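Local coordinates for sugar kinase, pfkB family (Thermotoga maritima, PDB 2AJR), which probably phosphorylates a sugar phosphate with ATP, as expected of a pfkB-family phosphofructokinase, and binds a magnesium ion, at residues F178-Q183 against P198-P203; Q183-L188 against P203-N208; D221-L226 against V239-K244; S234-V239 against D246-R251. All coordinates share one frame; numbering follows the deposited sequence.

Contact 1 of 4, residues F178-Q183 against P198-P203; sequences FVFVEQ and PNVVKP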
loop_
_atom_site.group_PDB
_atom_site.type_symbol
_atom_site.label_atom_id
_atom_site.label_comp_id
_atom_site.label_asym_id
_atom_site.label_seq_id
_atom_site.Cartn_x
_atom_site.Cartn_y
_atom_site.Cartn_z
ATOM N N PHE A 178 -3.390 22.211 -29.533
ATOM C CA PHE A 178 -3.935 22.964 -28.419
ATOM C C PHE A 178 -3.507 22.268 -27.125
ATOM O O PHE A 178 -3.557 21.035 -27.039
ATOM C CB PHE A 178 -5.456 22.988 -28.554
ATOM C CG PHE A 178 -6.131 23.980 -27.680
ATOM C CD1 PHE A 178 -6.552 23.627 -26.412
ATOM C CD2 PHE A 178 -6.392 25.251 -28.140
ATOM C CE1 PHE A 178 -7.197 24.535 -25.609
ATOM C CE2 PHE A 178 -7.035 26.166 -27.344
ATOM C CZ PHE A 178 -7.435 25.812 -26.074
ATOM N N VAL A 179 -3.071 23.041 -26.136
ATOM C CA VAL A 179 -2.443 22.475 -24.939
ATOM C C VAL A 179 -3.163 22.849 -23.655
ATOM O O VAL A 179 -3.370 24.023 -23.397
ATOM C CB VAL A 179 -0.981 22.975 -24.780
ATOM C CG1 VAL A 179 -0.475 22.690 -23.361
ATOM C CG2 VAL A 179 -0.065 22.367 -25.844
ATOM N N PHE A 180 -3.510 21.836 -22.857
ATOM C CA PHE A 180 -3.999 21.999 -21.467
ATOM C C PHE A 180 -2.897 21.556 -20.505
ATOM O O PHE A 180 -2.339 20.470 -20.694
ATOM C CB PHE A 180 -5.189 21.077 -21.186
ATOM C CG PHE A 180 -6.406 21.354 -22.011
ATOM C CD1 PHE A 180 -6.477 20.932 -23.335
ATOM C CD2 PHE A 180 -7.510 21.990 -21.450
ATOM C CE1 PHE A 180 -7.623 21.165 -24.099
ATOM C CE2 PHE A 180 -8.663 22.219 -22.207
ATOM C CZ PHE A 180 -8.716 21.807 -23.537
ATOM N N VAL A 181 -2.601 22.345 -19.469
ATOM C CA VAL A 181 -1.667 21.894 -18.432
ATOM C C VAL A 181 -2.247 22.036 -17.033
ATOM O O VAL A 181 -2.824 23.065 -16.707
ATOM C CB VAL A 181 -0.335 22.663 -18.487
ATOM C CG1 VAL A 181 0.511 22.316 -17.280
ATOM C CG2 VAL A 181 0.416 22.353 -19.771
ATOM N N GLU A 182 -2.092 20.994 -16.214
ATOM C CA GLU A 182 -2.344 21.076 -14.761
ATOM C C GLU A 182 -1.103 20.586 -14.004
ATOM O O GLU A 182 -0.862 19.392 -13.935
ATOM C CB GLU A 182 -3.601 20.274 -14.333
ATOM C CG GLU A 182 -3.914 20.374 -12.801
ATOM C CD GLU A 182 -5.103 19.511 -12.313
ATOM O OE1 GLU A 182 -5.397 18.444 -12.910
ATOM O OE2 GLU A 182 -5.741 19.914 -11.314
ATOM N N GLN A 183 -0.314 21.497 -13.441
ATOM C CA GLN A 183 0.901 21.115 -12.711
ATOM C C GLN A 183 1.179 22.063 -11.568
ATOM O O GLN A 183 0.626 23.141 -11.517
ATOM C CB GLN A 183 2.106 21.069 -13.650
ATOM C CG GLN A 183 2.010 19.915 -14.637
ATOM C CD GLN A 183 3.265 19.693 -15.484
ATOM O OE1 GLN A 183 3.765 20.609 -16.128
ATOM N NE2 GLN A 183 3.746 18.449 -15.513
ATOM N N PRO A 198 1.055 27.152 -22.575
ATOM C CA PRO A 198 -0.202 26.424 -22.608
ATOM C C PRO A 198 -1.377 27.296 -23.020
ATOM O O PRO A 198 -1.410 28.460 -22.684
ATOM C CB PRO A 198 -0.372 25.978 -21.159
ATOM C CG PRO A 198 0.981 25.991 -20.603
ATOM C CD PRO A 198 1.642 27.133 -21.226
ATOM N N ASN A 199 -2.329 26.722 -23.742
ATOM C CA ASN A 199 -3.564 27.415 -24.069
ATOM C C ASN A 199 -4.475 27.570 -22.842
ATOM O O ASN A 199 -5.078 28.636 -22.640
ATOM C CB ASN A 199 -4.290 26.666 -25.169
ATOM C CG ASN A 199 -3.492 26.624 -26.433
ATOM O OD1 ASN A 199 -2.716 25.687 -26.672
ATOM N ND2 ASN A 199 -3.623 27.671 -27.234
ATOM N N VAL A 200 -4.562 26.493 -22.056
ATOM C CA VAL A 200 -5.353 26.424 -20.831
ATOM C C VAL A 200 -4.461 25.934 -19.690
ATOM O O VAL A 200 -3.881 24.860 -19.773
ATOM C CB VAL A 200 -6.516 25.417 -20.957
ATOM C CG1 VAL A 200 -7.313 25.374 -19.652
ATOM C CG2 VAL A 200 -7.408 25.761 -22.139
ATOM N N VAL A 201 -4.339 26.730 -18.640
ATOM C CA VAL A 201 -3.529 26.358 -17.484
ATOM C C VAL A 201 -4.425 26.276 -16.248
ATOM O O VAL A 201 -5.301 27.121 -16.034
ATOM C CB VAL A 201 -2.337 27.339 -17.252
ATOM C CG1 VAL A 201 -2.820 28.794 -16.951
ATOM C CG2 VAL A 201 -1.443 26.825 -16.144
ATOM N N LYS A 202 -4.233 25.229 -15.462
ATOM C CA LYS A 202 -4.932 25.077 -14.190
ATOM C C LYS A 202 -3.893 24.645 -13.163
ATOM O O LYS A 202 -3.575 23.478 -13.051
ATOM C CB LYS A 202 -6.083 24.066 -14.311
ATOM C CG LYS A 202 -6.725 23.716 -12.996
ATOM C CD LYS A 202 -8.188 23.402 -13.129
ATOM C CE LYS A 202 -8.699 22.688 -11.873
ATOM N NZ LYS A 202 -8.600 23.560 -10.689
ATOM N N PRO A 203 -3.316 25.602 -12.450
ATOM C CA PRO A 203 -2.255 25.233 -11.544
ATOM C C PRO A 203 -2.765 24.371 -10.401
ATOM O O PRO A 203 -3.889 24.555 -9.938
ATOM C CB PRO A 203 -1.755 26.573 -11.006
ATOM C CG PRO A 203 -2.341 27.591 -11.868
ATOM C CD PRO A 203 -3.584 27.046 -12.420
#
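Val200 meets two rings on one face of the sheet. Its CB lies 3.6 Å from CD2 of Phe180, the two side chains pointing the same way, while CG2, anti to its own carbonyl carbon, reaches CE1 of Phe178 at 3.7 Å. On the face that carries Val181, CG2 of Val181 rests 3.8 Å from CG of Pro198. Parallel bridges, Phe180 with Val200 and Val181 with Val201, run between these layers, and the bond from Val181 N to Val200 O, 2.8 Å, is one of three regular rungs. Beyond the first rung Asn199 takes over with its side chain. Its OD1 accepts the N-H of Val179 at 2.7 Å, the donor tilted 29° from the amide carbonyl plane. The amide stacks on the Phe178 ring with planes 14° apart, and CB stands over the ring face in a CH-pi contact; ND2 is bonded to Gln235 OE1. At the opposite end Glu182 and Lys202 run alongside with their charged ends not in contact; Glu182 OE1 forms a salt bridge with Lys53, and Lys202 a cation-pi contact with Tyr275. Within this beta-alpha-beta unit, a side-chain oxygen appears to replace a backbone carbonyl, extending the parallel ladder ahead of the short strand 200-201.

Contact 2 of 4, residues Q183-L188 against P203-N208; sequences QTPRLL and PDLRGN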
loop_
_atom_site.group_PDB
_atom_site.type_symbol
_atom_site.label_atom_id
_atom_site.label_comp_id
_atom_site.label_asym_id
_atom_site.label_seq_id
_atom_site.Cartn_x
_atom_site.Cartn_y
_atom_site.Cartn_z
ATOM N N GLN A 183 -0.314 21.497 -13.441
ATOM C CA GLN A 183 0.901 21.115 -12.711
ATOM C C GLN A 183 1.179 22.063 -11.568
ATOM O O GLN A 183 0.626 23.141 -11.517
ATOM C CB GLN A 183 2.106 21.069 -13.650
ATOM C CG GLN A 183 2.010 19.915 -14.637
ATOM C CD GLN A 183 3.265 19.693 -15.484
ATOM O OE1 GLN A 183 3.765 20.609 -16.128
ATOM N NE2 GLN A 183 3.746 18.449 -15.513
ATOM N N THR A 184 2.054 21.650 -10.661
ATOM C CA THR A 184 2.419 22.450 -9.507
ATOM C C THR A 184 3.230 23.682 -9.947
ATOM O O THR A 184 3.801 23.703 -11.049
ATOM C CB THR A 184 3.227 21.619 -8.471
ATOM O OG1 THR A 184 4.486 21.223 -9.042
ATOM C CG2 THR A 184 2.430 20.370 -8.023
ATOM N N PRO A 185 3.258 24.725 -9.101
ATOM C CA PRO A 185 3.937 25.973 -9.445
ATOM C C PRO A 185 5.361 25.787 -9.946
ATOM O O PRO A 185 5.742 26.368 -10.964
ATOM C CB PRO A 185 3.933 26.734 -8.123
ATOM C CG PRO A 185 2.696 26.275 -7.469
ATOM C CD PRO A 185 2.601 24.819 -7.787
ATOM N N ARG A 186 6.128 24.967 -9.239
ATOM C CA ARG A 186 7.534 24.762 -9.556
ATOM C C ARG A 186 7.678 24.291 -10.988
ATOM O O ARG A 186 8.449 24.846 -11.756
ATOM C CB ARG A 186 8.150 23.744 -8.598
ATOM C CG ARG A 186 9.649 23.890 -8.461
ATOM C CD ARG A 186 10.128 23.645 -7.025
ATOM N NE ARG A 186 11.570 23.387 -6.986
ATOM C CZ ARG A 186 12.148 22.234 -7.344
ATOM N NH1 ARG A 186 11.419 21.198 -7.775
ATOM N NH2 ARG A 186 13.472 22.114 -7.272
ATOM N N LEU A 187 6.904 23.286 -11.368
ATOM C CA LEU A 187 6.926 22.844 -12.751
ATOM C C LEU A 187 6.361 23.911 -13.718
ATOM O O LEU A 187 6.903 24.082 -14.811
ATOM C CB LEU A 187 6.221 21.483 -12.905
ATOM C CG LEU A 187 6.742 20.351 -11.994
ATOM C CD1 LEU A 187 6.092 18.999 -12.310
ATOM C CD2 LEU A 187 8.250 20.210 -12.053
ATOM N N LEU A 188 5.319 24.645 -13.326
ATOM C CA LEU A 188 4.739 25.655 -14.227
ATOM C C LEU A 188 5.678 26.835 -14.475
ATOM O O LEU A 188 5.719 27.392 -15.565
ATOM C CB LEU A 188 3.405 26.198 -13.689
ATOM C CG LEU A 188 2.186 25.290 -13.800
ATOM C CD1 LEU A 188 0.956 25.998 -13.270
ATOM C CD2 LEU A 188 1.987 24.861 -15.265
ATOM N N PRO A 203 -3.316 25.602 -12.450
ATOM C CA PRO A 203 -2.255 25.233 -11.544
ATOM C C PRO A 203 -2.765 24.371 -10.401
ATOM O O PRO A 203 -3.889 24.555 -9.938
ATOM C CB PRO A 203 -1.755 26.573 -11.006
ATOM C CG PRO A 203 -2.341 27.591 -11.868
ATOM C CD PRO A 203 -3.584 27.046 -12.420
ATOM N N ASP A 204 -1.929 23.430 -9.986
ATOM C CA ASP A 204 -2.201 22.584 -8.855
ATOM C C ASP A 204 -1.578 23.241 -7.639
ATOM O O ASP A 204 -0.368 23.244 -7.487
ATOM C CB ASP A 204 -1.584 21.211 -9.071
ATOM C CG ASP A 204 -1.786 20.289 -7.887
ATOM O OD1 ASP A 204 -2.573 20.629 -6.956
ATOM O OD2 ASP A 204 -1.160 19.208 -7.906
ATOM N N LEU A 205 -2.414 23.783 -6.767
ATOM C CA LEU A 205 -1.928 24.549 -5.650
ATOM C C LEU A 205 -1.941 23.774 -4.359
ATOM O O LEU A 205 -1.493 24.302 -3.344
ATOM C CB LEU A 205 -2.741 25.819 -5.514
ATOM C CG LEU A 205 -2.622 26.773 -6.699
ATOM C CD1 LEU A 205 -3.623 27.903 -6.543
ATOM C CD2 LEU A 205 -1.184 27.308 -6.839
ATOM N N ARG A 206 -2.394 22.521 -4.394
ATOM C CA ARG A 206 -2.429 21.675 -3.202
ATOM C C ARG A 206 -1.089 21.606 -2.487
ATOM O O ARG A 206 -0.080 21.179 -3.059
ATOM C CB ARG A 206 -2.879 20.238 -3.539
ATOM C CG ARG A 206 -4.303 19.920 -3.085
ATOM C CD ARG A 206 -4.914 18.712 -3.831
ATOM N NE ARG A 206 -5.402 19.087 -5.168
ATOM C CZ ARG A 206 -4.930 18.635 -6.338
ATOM N NH1 ARG A 206 -3.926 17.745 -6.401
ATOM N NH2 ARG A 206 -5.480 19.082 -7.473
ATOM N N GLY A 207 -1.101 22.004 -1.222
ATOM C CA GLY A 207 0.078 21.935 -0.359
ATOM C C GLY A 207 1.169 22.935 -0.690
ATOM O O GLY A 207 2.322 22.738 -0.303
ATOM N N ASN A 208 0.812 24.005 -1.406
ATOM C CA ASN A 208 1.798 24.990 -1.840
ATOM C C ASN A 208 2.090 26.035 -0.782
ATOM O O ASN A 208 1.184 26.623 -0.214
ATOM C CB ASN A 208 1.377 25.710 -3.119
ATOM C CG ASN A 208 2.460 26.649 -3.623
ATOM O OD1 ASN A 208 3.514 26.212 -4.087
ATOM N ND2 ASN A 208 2.230 27.937 -3.490
#
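Pro203 opens the contact by meeting Leu188 at about a right angle, its CB 3.6 Å from CD1 of the leucine, which reaches it from the first turn of helix 185-193. Next in the chain, Asp204 gives its backbone N-H to Gln183 O at 3.0 Å. This bond is almost straight at 177°, yet the donor sits well above the carbonyl plane, 60° out of it. The carbonyl of Asp204 points to the same segment: its O is met by the CA-H of Thr184, with CA 3.5 Å away, and lies 3.4 Å from CD of Pro185. With CG anti to the backbone N, the Asp204 side chain runs alongside that of Thr184, OD2 being 3.8 Å from CG2. Its OD1 accepts from Arg206 N at 3.2 Å, forming an Asx turn, and also lies over the centre of the Arg206 guanidinium, where the attraction is one of charge alone. Leu205 adds a looser touch of CD2 on the Pro185 ring and begins a type II turn that ends at Asn208. There the side chain slides past Pro185 in the opposite sense, with OD1 3.5 Å from CG, while ND2 is bonded to Ala210 O. An alanine in place of Pro185 would lack CG and CD, and would probably leave a gap between the helix start and the turn at Leu205 and Asn208. Chemically, one backbone bond and packing on the Pro185 ring join the helix start to the loop, and the Asx turn at Asp204 helps to shape that loop.

Contact 3 of 4, residues D221-L226 against V239-K244; sequences DDYVKL and VSYEVK
Tyr223 turns one ring face to the edge of Tyr241, whose CD1 stands 3.6 Å from CD1 of Tyr223, above the plane and offset toward the rim. This is an edge-to-face pair, with centroids 5.1 Å apart and planes at 68°. CG of Tyr223 is anti to the carbonyl carbon (chi1 -73°), which sets CG on the strand side of the helix. At the edge of the same ring, near its plane, CG1 of Val239 approaches CD2 at 3.9 Å. The carbonyl O of Ser240 lies 3.2 Å from CE2 of Tyr223, placing a polar backbone atom against the ring. One turn further along the helix, Leu226 CD2 comes more loosely, at 4.3 Å, to the same CG1 of Val239. Were an alanine here instead of Tyr223, the edge of Tyr241 would probably be left without its ring face and a gap would open beside Val239. The helix 221-226 and strand 239-241 run antiparallel at 172°, their axes 9.0 Å apart, as successive elements of a beta-alpha-beta unit that begins at strand 200-201. Ile247 of the next strand touches both tyrosines, and Phe220 meets Tyr241 edge-to-face near the start of helix 220-233.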
loop_
_atom_site.group_PDB
_atom_site.type_symbol
_atom_site.label_atom_id
_atom_site.label_comp_id
_atom_site.label_asym_id
_atom_site.label_seq_id
_atom_site.Cartn_x
_atom_site.Cartn_y
_atom_site.Cartn_z
ATOM N N ASP A 221 -6.976 38.915 -3.944
ATOM C CA ASP A 221 -6.281 39.711 -4.965
ATOM C C ASP A 221 -5.003 39.043 -5.466
ATOM O O ASP A 221 -4.640 39.182 -6.641
ATOM C CB ASP A 221 -5.938 41.115 -4.467
ATOM C CG ASP A 221 -6.159 42.171 -5.535
ATOM O OD1 ASP A 221 -7.328 42.349 -5.965
ATOM O OD2 ASP A 221 -5.170 42.811 -5.952
ATOM N N ASP A 222 -4.310 38.323 -4.592
ATOM C CA ASP A 222 -3.164 37.539 -5.038
ATOM C C ASP A 222 -3.566 36.473 -6.030
ATOM O O ASP A 222 -2.922 36.299 -7.063
ATOM C CB ASP A 222 -2.476 36.865 -3.861
ATOM C CG ASP A 222 -1.971 37.857 -2.868
ATOM O OD1 ASP A 222 -1.386 38.868 -3.318
ATOM O OD2 ASP A 222 -2.167 37.638 -1.646
ATOM N N TYR A 223 -4.615 35.735 -5.704
ATOM C CA TYR A 223 -5.069 34.691 -6.603
ATOM C C TYR A 223 -5.525 35.309 -7.924
ATOM O O TYR A 223 -5.323 34.707 -8.984
ATOM C CB TYR A 223 -6.198 33.878 -5.986
ATOM C CG TYR A 223 -5.741 32.953 -4.904
ATOM C CD1 TYR A 223 -5.531 33.414 -3.612
ATOM C CD2 TYR A 223 -5.517 31.619 -5.170
ATOM C CE1 TYR A 223 -5.122 32.569 -2.624
ATOM C CE2 TYR A 223 -5.081 30.769 -4.198
ATOM C CZ TYR A 223 -4.889 31.243 -2.930
ATOM O OH TYR A 223 -4.482 30.380 -1.965
ATOM N N VAL A 224 -6.107 36.517 -7.860
ATOM C CA VAL A 224 -6.554 37.186 -9.073
ATOM C C VAL A 224 -5.353 37.644 -9.872
ATOM O O VAL A 224 -5.310 37.421 -11.069
ATOM C CB VAL A 224 -7.532 38.329 -8.796
ATOM C CG1 VAL A 224 -7.884 39.092 -10.088
ATOM C CG2 VAL A 224 -8.795 37.767 -8.159
ATOM N N LYS A 225 -4.363 38.245 -9.224
ATOM C CA LYS A 225 -3.155 38.668 -9.948
ATOM C C LYS A 225 -2.498 37.449 -10.623
ATOM O O LYS A 225 -2.016 37.540 -11.760
ATOM C CB LYS A 225 -2.149 39.409 -9.047
ATOM C CG LYS A 225 -2.324 40.940 -8.976
ATOM N N LEU A 226 -2.494 36.306 -9.948
ATOM C CA LEU A 226 -1.893 35.109 -10.543
ATOM C C LEU A 226 -2.664 34.633 -11.788
ATOM O O LEU A 226 -2.070 34.299 -12.812
ATOM C CB LEU A 226 -1.786 33.982 -9.518
ATOM C CG LEU A 226 -1.192 32.685 -10.094
ATOM C CD1 LEU A 226 0.285 32.892 -10.460
ATOM C CD2 LEU A 226 -1.403 31.506 -9.104
ATOM N N VAL A 239 -7.767 29.071 -11.614
ATOM C CA VAL A 239 -7.014 29.080 -10.365
ATOM C C VAL A 239 -7.929 28.832 -9.182
ATOM O O VAL A 239 -8.948 29.486 -9.029
ATOM C CB VAL A 239 -6.275 30.419 -10.176
ATOM C CG1 VAL A 239 -5.593 30.460 -8.842
ATOM C CG2 VAL A 239 -5.271 30.635 -11.319
ATOM N N SER A 240 -7.541 27.883 -8.334
ATOM C CA SER A 240 -8.369 27.469 -7.223
ATOM C C SER A 240 -8.221 28.406 -6.082
ATOM O O SER A 240 -7.118 28.896 -5.792
ATOM C CB SER A 240 -8.021 26.081 -6.753
ATOM O OG SER A 240 -8.535 25.179 -7.695
ATOM N N TYR A 241 -9.352 28.614 -5.421
ATOM C CA TYR A 241 -9.444 29.516 -4.316
ATOM C C TYR A 241 -10.385 28.935 -3.273
ATOM O O TYR A 241 -11.546 28.662 -3.556
ATOM C CB TYR A 241 -9.950 30.846 -4.825
ATOM C CG TYR A 241 -10.082 31.848 -3.738
ATOM C CD1 TYR A 241 -8.949 32.337 -3.079
ATOM C CD2 TYR A 241 -11.344 32.310 -3.345
ATOM C CE1 TYR A 241 -9.070 33.274 -2.067
ATOM C CE2 TYR A 241 -11.469 33.240 -2.334
ATOM C CZ TYR A 241 -10.336 33.718 -1.702
ATOM O OH TYR A 241 -10.480 34.637 -0.714
ATOM N N GLU A 242 -9.857 28.728 -2.074
ATOM C CA GLU A 242 -10.624 28.228 -0.932
ATOM C C GLU A 242 -11.370 26.929 -1.232
ATOM O O GLU A 242 -12.528 26.768 -0.865
ATOM C CB GLU A 242 -11.573 29.300 -0.418
ATOM C CG GLU A 242 -10.851 30.530 0.102
ATOM C CD GLU A 242 -10.033 30.253 1.363
ATOM O OE1 GLU A 242 -8.830 30.590 1.393
ATOM O OE2 GLU A 242 -10.593 29.707 2.334
ATOM N N VAL A 243 -10.677 26.011 -1.905
ATOM C CA VAL A 243 -11.148 24.642 -2.101
ATOM C C VAL A 243 -12.278 24.507 -3.126
ATOM O O VAL A 243 -12.167 23.701 -4.037
ATOM C CB VAL A 243 -11.590 23.989 -0.743
ATOM C CG1 VAL A 243 -11.809 22.473 -0.905
ATOM C CG2 VAL A 243 -10.569 24.297 0.366
ATOM N N LYS A 244 -13.358 25.276 -2.988
ATOM C CA LYS A 244 -14.588 25.072 -3.788
ATOM C C LYS A 244 -14.951 26.242 -4.713
ATOM O O LYS A 244 -16.118 26.507 -4.974
ATOM C CB LYS A 244 -15.769 24.759 -2.861
ATOM C CG LYS A 244 -16.009 25.771 -1.779
ATOM C CD LYS A 244 -17.123 25.316 -0.869
ATOM C CE LYS A 244 -17.171 26.116 0.400
ATOM N NZ LYS A 244 -17.631 27.484 0.178
#

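Contact 4 of 4, residues S234-V239 against D246-R251; sequences SQVSVV and DIVATR
Val239 and Ile247 face each other as an antiparallel hydrogen-bonded pair, each giving its N-H to the other's carbonyl: Val239 N to Ile247 O at 2.9 Å and Ile247 N to Val239 O at 2.8 Å. Their side chains lie on the face shared with Ser237 and Ala249, CB to CB 4.4 Å. There OG of Ser237 sits 3.3 Å from CB of Ala249 and is bonded to Ala227 O of helix 220-233, which packs over this face. Ser237 and Ala249 form the second hydrogen-bonded pair, and between the two lies the non-hydrogen-bonded pair of Val238 and Val248. The arrangement is a beta hairpin of strands 236-241 and 245-249, which marks the change from parallel to antiparallel order in the large sheet. On the face of Val238 and Val248, Val236 CG2 meets Val248 CG1 at 3.7 Å, and helices 290-304 and 271-286 lie beyond. At the far end Arg251 is extended from CG to NE, and CG of Gln235 stands 4.2 Å above the centre of its guanidinium face. NH2 of Arg251 comes 3.6 Å from the backbone C of Ser234, and NE makes a weak hydrogen bond to Ala231 O.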
loop_
_atom_site.group_PDB
_atom_site.type_symbol
_atom_site.label_atom_id
_atom_site.label_comp_id
_atom_site.label_asym_id
_atom_site.label_seq_id
_atom_site.Cartn_x
_atom_site.Cartn_y
_atom_site.Cartn_z
ATOM N N SER A 234 -1.217 32.664 -21.640
ATOM C CA SER A 234 -2.176 31.609 -21.966
ATOM C C SER A 234 -3.533 32.237 -22.194
ATOM O O SER A 234 -3.836 33.277 -21.628
ATOM C CB SER A 234 -2.289 30.612 -20.817
ATOM O OG SER A 234 -1.069 29.928 -20.604
ATOM N N GLN A 235 -4.368 31.588 -22.995
ATOM C CA GLN A 235 -5.696 32.123 -23.305
ATOM C C GLN A 235 -6.656 32.009 -22.130
ATOM O O GLN A 235 -7.559 32.833 -21.985
ATOM C CB GLN A 235 -6.300 31.414 -24.510
ATOM C CG GLN A 235 -5.464 31.524 -25.773
ATOM C CD GLN A 235 -6.089 30.792 -26.920
ATOM O OE1 GLN A 235 -6.021 29.568 -27.002
ATOM N NE2 GLN A 235 -6.726 31.530 -27.809
ATOM N N VAL A 236 -6.489 30.985 -21.291
ATOM C CA VAL A 236 -7.330 30.883 -20.102
ATOM C C VAL A 236 -6.575 30.248 -18.947
ATOM O O VAL A 236 -5.826 29.288 -19.131
ATOM C CB VAL A 236 -8.656 30.134 -20.402
ATOM C CG1 VAL A 236 -8.391 28.688 -20.726
ATOM C CG2 VAL A 236 -9.650 30.291 -19.243
ATOM N N SER A 237 -6.754 30.828 -17.763
ATOM C CA SER A 237 -6.199 30.291 -16.542
ATOM C C SER A 237 -7.342 29.988 -15.590
ATOM O O SER A 237 -8.292 30.752 -15.512
ATOM C CB SER A 237 -5.222 31.285 -15.918
ATOM O OG SER A 237 -5.848 32.502 -15.580
ATOM N N VAL A 238 -7.263 28.852 -14.902
ATOM C CA VAL A 238 -8.251 28.469 -13.903
ATOM C C VAL A 238 -7.499 28.228 -12.610
ATOM O O VAL A 238 -6.684 27.314 -12.528
ATOM C CB VAL A 238 -9.008 27.200 -14.277
ATOM C CG1 VAL A 238 -10.082 26.905 -13.206
ATOM C CG2 VAL A 238 -9.635 27.325 -15.653
ATOM N N VAL A 239 -7.767 29.071 -11.614
ATOM C CA VAL A 239 -7.014 29.080 -10.365
ATOM C C VAL A 239 -7.929 28.832 -9.182
ATOM O O VAL A 239 -8.948 29.486 -9.029
ATOM C CB VAL A 239 -6.275 30.419 -10.176
ATOM C CG1 VAL A 239 -5.593 30.460 -8.842
ATOM C CG2 VAL A 239 -5.271 30.635 -11.319
ATOM N N ASP A 246 -13.173 28.755 -8.214
ATOM C CA ASP A 246 -12.140 28.899 -9.233
ATOM C C ASP A 246 -12.229 30.264 -9.906
ATOM O O ASP A 246 -13.299 30.701 -10.340
ATOM C CB ASP A 246 -12.249 27.779 -10.273
ATOM C CG ASP A 246 -11.751 26.431 -9.743
ATOM O OD1 ASP A 246 -10.517 26.258 -9.553
ATOM O OD2 ASP A 246 -12.598 25.543 -9.525
ATOM N N ILE A 247 -11.089 30.934 -9.973
ATOM C CA ILE A 247 -10.963 32.177 -10.698
ATOM C C ILE A 247 -10.621 31.804 -12.126
ATOM O O ILE A 247 -9.689 31.046 -12.359
ATOM C CB ILE A 247 -9.855 33.057 -10.093
ATOM C CG1 ILE A 247 -10.232 33.452 -8.662
ATOM C CG2 ILE A 247 -9.633 34.296 -10.944
ATOM C CD1 ILE A 247 -9.075 33.522 -7.726
ATOM N N VAL A 248 -11.407 32.295 -13.069
ATOM C CA VAL A 248 -11.158 32.080 -14.466
ATOM C C VAL A 248 -10.778 33.421 -15.061
ATOM O O VAL A 248 -11.565 34.367 -15.001
ATOM C CB VAL A 248 -12.399 31.534 -15.152
ATOM C CG1 VAL A 248 -12.128 31.291 -16.633
ATOM C CG2 VAL A 248 -12.840 30.246 -14.464
ATOM N N ALA A 249 -9.563 33.514 -15.595
ATOM C CA ALA A 249 -9.071 34.742 -16.218
ATOM C C ALA A 249 -8.842 34.511 -17.712
ATOM O O ALA A 249 -8.204 33.519 -18.104
ATOM C CB ALA A 249 -7.771 35.188 -15.558
ATOM N N THR A 250 -9.390 35.413 -18.533
ATOM C CA THR A 250 -9.100 35.460 -19.965
ATOM C C THR A 250 -8.633 36.860 -20.314
ATOM O O THR A 250 -8.489 37.725 -19.440
ATOM C CB THR A 250 -10.327 35.099 -20.862
ATOM O OG1 THR A 250 -11.204 36.229 -21.001
ATOM C CG2 THR A 250 -11.086 33.911 -20.305
ATOM N N ARG A 251 -8.413 37.078 -21.603
ATOM C CA ARG A 251 -7.935 38.357 -22.105
ATOM C C ARG A 251 -9.090 39.350 -22.108
ATOM O O ARG A 251 -8.859 40.546 -22.040
ATOM C CB ARG A 251 -7.268 38.169 -23.489
ATOM C CG ARG A 251 -6.147 37.092 -23.382
ATOM C CD ARG A 251 -5.325 36.802 -24.635
ATOM N NE ARG A 251 -4.211 35.886 -24.317
ATOM C CZ ARG A 251 -3.431 35.287 -25.218
ATOM N NH1 ARG A 251 -3.626 35.458 -26.519
ATOM N NH2 ARG A 251 -2.448 34.493 -24.815
#

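Overall arrangement
Contacts 1 and 4 lie within the large sheet, while contacts 2 and 3 join flanking helices to the loop after strand 200-201 and to strand 236-241. Contacts 1 and 2, centres 12 Å apart, share Gln183 and Pro203; Leu188 bridges them, its CD2 3.6 Å from Val181 CG1. Contacts 3 and 4 share Val239, and Ile247 CD1 reaches Tyr223 CB at 3.4 Å. Contact 1 is tied to contact 4 through neighbouring strands, with Val201 O 2.9 Å from Val238 N and Pro198 O 2.6 Å from Ser234 OG. Leu205 of contact 2 touches Tyr223 of contact 3. Magnesium is bound at His267, Ala304, Arg307 and Glu309; the side chains of Lys202 and Asp246 lie about 11 and 12 Å from that of Ala304.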